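Local coordinates for dihydroorotase (Campylobacter jejuni subsp. jejuni, PDB 3PNU), which probably catalyses the reversible cyclisation of carbamoyl aspartate to dihydroorotate in pyrimidine biosynthesis, using two zinc ions per subunit, at residues Ser131-Ile135 and Glu136-Pro140; Asn301-Lys304 and Phe305-Asn309. All coordinates share one frame; numbering follows the deposited sequence.

Interaction 1. Residues Ser131-Ile135 and Glu136-Pro140; sequences SSFDI and EYLKP
Asp134 is the N-cap of the helix that begins at Ile135, and its carboxylate meets Tyr137 one turn on. CB of Asp134 lies 3.8 Å from CB of Tyr137. CG stands anti to the backbone N (chi1 174°), which turns the carboxylate back over the first turn. There Asp134 OD1 accepts from Tyr137 N at 3.1 Å. The N-H comes from above the carboxylate plane, not within it. Asp134 OD1 also sits 3.3 Å from Tyr137 CB. Asp134 OD2 accepts a hydrogen bond from a water at 2.5 Å, and that water accepts from Glu136 N. Two N-H groups of the opening turn are thus met, one directly and one through water. Behind the cap, Asp134 O receives Leu138 N at 3.3 Å, the first regular helical bond. Leu138 CD1 packs obliquely on the Phe133 ring, 4.2 Å from its CD1. On the outer side, Lys139 NZ and Glu136 OE2 form a salt bridge at 3.3 Å, with a weak hydrogen bond. The contact lies at the surface, where a loop runs into helix 135-147. Phe133 and Ile135 rest on helix 170-179 through Ile172 and His179, while Leu138 turns to Phe97.

Interaction 2. Residues Asn301-Lys304 and Phe305-Asn309; sequences NLQK and FLSDN
Gln303 and Asp308 are joined by a side-chain hydrogen bond along helix 299-314. Gln303 NE2 donates to Asp308 OD1 at 2.8 Å, with a nearly straight N-H...O angle of 167°. The acceptor lies close to the amide plane of Gln303. The donor reaches OD1 on its syn side, 30° out of the carboxylate plane. The two side chains cross at about a right angle. Gln303 gets there by a bend at chi2 (58°), which folds the amide forward along the helix, toward Asp308. Gln303 CG lies 3.5 Å from Asp308 OD1 and 3.6 Å from Asp308 OD2.

The backbone sets this spacing. Leu306 N bonds to Leu302 O in the usual helical way, but Asp308 N reaches back five residues to Gln303 O at 3.0 Å. Asn309 N does the same to Lys304 O at 2.9 Å. These are bonds of a wider pi-type turn. Ser307 N makes a weak bond to Gln303 O as well, so that carbonyl has two backbone donors.

On another side of the helix, Leu302 and Leu306 lie side by side and point the same way, their CD1 atoms 3.6 Å apart. Both touch Leu27 of strand 25-28 and also helix 285-296, Leu302 at Phe293 and Leu306 at Leu286 and Leu289.

Further out, Gln303 OE1 accepts from Lys28 N, and Ser307 OG bonds to Asn29 O. Asn309 ND2 donates to Val256 O and Gly252 O.

The Gln303 amide therefore uses both ends. One holds the carboxylate across the wide turn and the other takes a backbone N-H, which fixes its flip. A neutral amide donor grips OD1 here; Lys304 NZ stays 6.4 Å from Asp308 OD2, so any charge attraction between them is probably modest.

Overall arrangement
Interaction 1 precedes interaction 2, and both belong to the amidohydrolase part of the chain. Their centres are about 34 Å apart and their nearest atoms about 23 Å. The first marks the start of helix 135-147, at the surface of the TIM barrel, beside helix 170-179. The second lies in the first two-thirds of helix 299-314, nearer the centre of the chain. That helix bridges strand 256-258 of the parallel sheet and strand 25-28 of the antiparallel sheet. The Phe133 side chain is about 9 Å from that of His155, and the Phe305 side chain about 10 Å from those of His189 and His34, so both contacts frame the metal site without being part of it.

Interaction 1. Residues Ser131-Ile135 and Glu136-Pro140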
loop_
_atom_site.group_PDB
_atom_site.type_symbol
_atom_site.label_atom_id
_atom_site.label_comp_id
_atom_site.label_asym_id
_atom_site.label_seq_id
_atom_site.Cartn_x
_atom_site.Cartn_y
_atom_site.Cartn_z
ATOM N N SER A 131 -1.022 24.608 -7.943
ATOM C CA SER A 131 -1.459 23.764 -9.038
ATOM C C SER A 131 -0.639 24.052 -10.273
ATOM O O SER A 131 -0.954 23.579 -11.353
ATOM C CB SER A 131 -2.941 24.018 -9.344
ATOM O OG SER A 131 -3.148 25.356 -9.785
ATOM N N SER A 132 0.426 24.822 -10.115
ATOM C CA SER A 132 1.254 25.170 -11.234
ATOM C C SER A 132 2.650 25.556 -10.784
ATOM O O SER A 132 2.800 26.298 -9.817
ATOM C CB SER A 132 0.619 26.347 -11.967
ATOM O OG SER A 132 1.477 26.822 -12.975
ATOM N N PHE A 133 3.661 25.051 -11.487
ATOM C CA PHE A 133 5.042 25.380 -11.199
ATOM C C PHE A 133 5.637 26.196 -12.339
ATOM O O PHE A 133 6.815 26.121 -12.631
ATOM C CB PHE A 133 5.859 24.116 -10.879
ATOM C CG PHE A 133 5.434 23.445 -9.596
ATOM C CD1 PHE A 133 5.990 23.824 -8.385
ATOM C CD2 PHE A 133 4.462 22.465 -9.601
ATOM C CE1 PHE A 133 5.595 23.223 -7.200
ATOM C CE2 PHE A 133 4.064 21.858 -8.417
ATOM C CZ PHE A 133 4.633 22.240 -7.214
ATOM N N ASP A 134 4.780 26.982 -12.976
ATOM C CA ASP A 134 5.171 27.885 -14.036
ATOM C C ASP A 134 6.147 28.881 -13.417
ATOM O O ASP A 134 5.855 29.463 -12.372
ATOM C CB ASP A 134 3.926 28.609 -14.562
ATOM C CG ASP A 134 4.259 29.688 -15.579
ATOM O OD1 ASP A 134 3.932 30.871 -15.314
ATOM O OD2 ASP A 134 4.880 29.358 -16.610
ATOM N N ILE A 135 7.301 29.076 -14.045
ATOM C CA ILE A 135 8.315 29.976 -13.491
ATOM C C ILE A 135 7.888 31.437 -13.290
ATOM O O ILE A 135 8.187 32.002 -12.235
ATOM C CB ILE A 135 9.626 29.924 -14.282
ATOM C CG1 ILE A 135 10.305 28.570 -14.057
ATOM C CG2 ILE A 135 10.565 31.028 -13.830
ATOM C CD1 ILE A 135 10.584 28.268 -12.587
ATOM N N GLU A 136 7.194 32.049 -14.255
ATOM C CA GLU A 136 6.779 33.448 -14.083
ATOM C C GLU A 136 5.698 33.612 -13.023
ATOM O O GLU A 136 5.698 34.571 -12.265
ATOM C CB GLU A 136 6.378 34.093 -15.414
ATOM C CG GLU A 136 7.593 34.265 -16.344
ATOM C CD GLU A 136 8.709 35.162 -15.751
ATOM O OE1 GLU A 136 8.391 36.238 -15.189
ATOM O OE2 GLU A 136 9.908 34.797 -15.869
ATOM N N TYR A 137 4.785 32.665 -12.973
ATOM C CA TYR A 137 3.731 32.683 -11.979
ATOM C C TYR A 137 4.317 32.728 -10.538
ATOM O O TYR A 137 3.831 33.455 -9.685
ATOM C CB TYR A 137 2.880 31.446 -12.197
ATOM C CG TYR A 137 1.776 31.222 -11.216
ATOM C CD1 TYR A 137 0.586 31.946 -11.301
ATOM C CD2 TYR A 137 1.893 30.244 -10.229
ATOM C CE1 TYR A 137 -0.452 31.726 -10.405
ATOM C CE2 TYR A 137 0.862 30.011 -9.328
ATOM C CZ TYR A 137 -0.309 30.755 -9.421
ATOM O OH TYR A 137 -1.336 30.527 -8.531
ATOM N N LEU A 138 5.377 31.963 -10.290
ATOM C CA LEU A 138 6.003 31.925 -8.974
ATOM C C LEU A 138 7.160 32.917 -8.804
ATOM O O LEU A 138 7.583 33.174 -7.690
ATOM C CB LEU A 138 6.556 30.517 -8.714
ATOM C CG LEU A 138 5.557 29.367 -8.685
ATOM C CD1 LEU A 138 6.292 28.036 -8.730
ATOM C CD2 LEU A 138 4.636 29.461 -7.464
ATOM N N LYS A 139 7.662 33.489 -9.884
ATOM C CA LYS A 139 8.850 34.339 -9.770
ATOM C C LYS A 139 8.846 35.477 -8.743
ATOM O O LYS A 139 9.750 35.560 -7.908
ATOM C CB LYS A 139 9.300 34.863 -11.147
ATOM C CG LYS A 139 10.536 35.763 -11.077
ATOM C CD LYS A 139 11.234 35.944 -12.425
ATOM C CE LYS A 139 11.994 34.684 -12.843
ATOM N NZ LYS A 139 12.700 34.843 -14.154
ATOM N N PRO A 140 7.841 36.357 -8.783
ATOM C CA PRO A 140 7.890 37.467 -7.812
ATOM C C PRO A 140 8.059 37.007 -6.362
ATOM O O PRO A 140 8.904 37.528 -5.637
ATOM C CB PRO A 140 6.540 38.171 -8.016
ATOM C CG PRO A 140 6.135 37.810 -9.418
ATOM C CD PRO A 140 6.626 36.401 -9.611
HETATM O O HOH W 1 6.767 30.925 -16.978
#

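Interaction 2. Residues Asn301-Lys304 and Phe305-Asn309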
loop_
_atom_site.group_PDB
_atom_site.type_symbol
_atom_site.label_atom_id
_atom_site.label_comp_id
_atom_site.label_asym_id
_atom_site.label_seq_id
_atom_site.Cartn_x
_atom_site.Cartn_y
_atom_site.Cartn_z
ATOM N N ASN A 301 27.145 12.240 15.397
ATOM C CA ASN A 301 26.313 12.318 14.213
ATOM C C ASN A 301 24.839 12.461 14.559
ATOM O O ASN A 301 24.107 13.092 13.835
ATOM C CB ASN A 301 26.619 11.174 13.253
ATOM C CG ASN A 301 27.982 11.333 12.604
ATOM O OD1 ASN A 301 28.583 12.394 12.667
ATOM N ND2 ASN A 301 28.463 10.292 11.967
ATOM N N LEU A 302 24.414 11.925 15.688
ATOM C CA LEU A 302 23.028 12.114 16.096
ATOM C C LEU A 302 22.810 13.599 16.459
ATOM O O LEU A 302 21.777 14.206 16.121
ATOM C CB LEU A 302 22.672 11.212 17.273
ATOM C CG LEU A 302 21.280 11.425 17.881
ATOM C CD1 LEU A 302 20.205 11.525 16.805
ATOM C CD2 LEU A 302 20.926 10.314 18.892
ATOM N N GLN A 303 23.798 14.168 17.140
ATOM C CA GLN A 303 23.754 15.565 17.570
ATOM C C GLN A 303 23.727 16.474 16.351
ATOM O O GLN A 303 23.127 17.539 16.392
ATOM C CB GLN A 303 24.955 15.879 18.495
ATOM C CG GLN A 303 25.080 17.337 18.943
ATOM C CD GLN A 303 23.860 17.864 19.692
ATOM O OE1 GLN A 303 23.256 17.172 20.518
ATOM N NE2 GLN A 303 23.514 19.116 19.421
ATOM N N LYS A 304 24.389 16.056 15.276
ATOM C CA LYS A 304 24.382 16.808 14.017
ATOM C C LYS A 304 23.019 16.742 13.308
ATOM O O LYS A 304 22.467 17.764 12.868
ATOM C CB LYS A 304 25.442 16.266 13.063
ATOM C CG LYS A 304 26.878 16.790 13.255
ATOM C CD LYS A 304 27.849 15.929 12.442
ATOM C CE LYS A 304 29.264 16.474 12.351
ATOM N NZ LYS A 304 29.411 17.546 11.306
ATOM N N PHE A 305 22.487 15.534 13.214
ATOM C CA PHE A 305 21.233 15.268 12.537
ATOM C C PHE A 305 20.047 15.939 13.226
ATOM O O PHE A 305 19.177 16.499 12.558
ATOM C CB PHE A 305 21.065 13.744 12.393
ATOM C CG PHE A 305 19.780 13.312 11.736
ATOM C CD1 PHE A 305 19.458 13.741 10.459
ATOM C CD2 PHE A 305 18.920 12.434 12.384
ATOM C CE1 PHE A 305 18.284 13.337 9.862
ATOM C CE2 PHE A 305 17.754 12.022 11.781
ATOM C CZ PHE A 305 17.433 12.474 10.517
ATOM N N LEU A 306 20.033 15.909 14.559
ATOM C CA LEU A 306 18.964 16.508 15.353
ATOM C C LEU A 306 19.113 17.981 15.655
ATOM O O LEU A 306 18.133 18.633 16.034
ATOM C CB LEU A 306 18.884 15.826 16.721
ATOM C CG LEU A 306 17.947 14.680 16.988
ATOM C CD1 LEU A 306 18.246 14.146 18.381
ATOM C CD2 LEU A 306 16.497 15.184 16.884
ATOM N N SER A 307 20.323 18.518 15.537
ATOM C CA SER A 307 20.502 19.902 15.935
ATOM C C SER A 307 21.566 20.732 15.251
ATOM O O SER A 307 21.246 21.815 14.758
ATOM C CB SER A 307 20.771 19.943 17.442
ATOM O OG SER A 307 20.628 21.249 17.960
ATOM N N ASP A 308 22.811 20.261 15.223
ATOM C CA ASP A 308 23.902 21.093 14.673
ATOM C C ASP A 308 23.765 21.443 13.189
ATOM O O ASP A 308 24.167 22.540 12.776
ATOM C CB ASP A 308 25.299 20.480 14.920
ATOM C CG ASP A 308 25.572 20.166 16.389
ATOM O OD1 ASP A 308 24.725 20.424 17.257
ATOM O OD2 ASP A 308 26.656 19.636 16.671
ATOM N N ASN A 309 23.224 20.531 12.389
ATOM C CA ASN A 309 23.077 20.796 10.962
ATOM C C ASN A 309 22.117 21.951 10.754
ATOM O O ASN A 309 22.411 22.900 10.027
ATOM C CB ASN A 309 22.606 19.558 10.189
ATOM C CG ASN A 309 23.648 18.440 10.166
ATOM O OD1 ASN A 309 24.711 18.573 10.761
ATOM N ND2 ASN A 309 23.335 17.323 9.475
#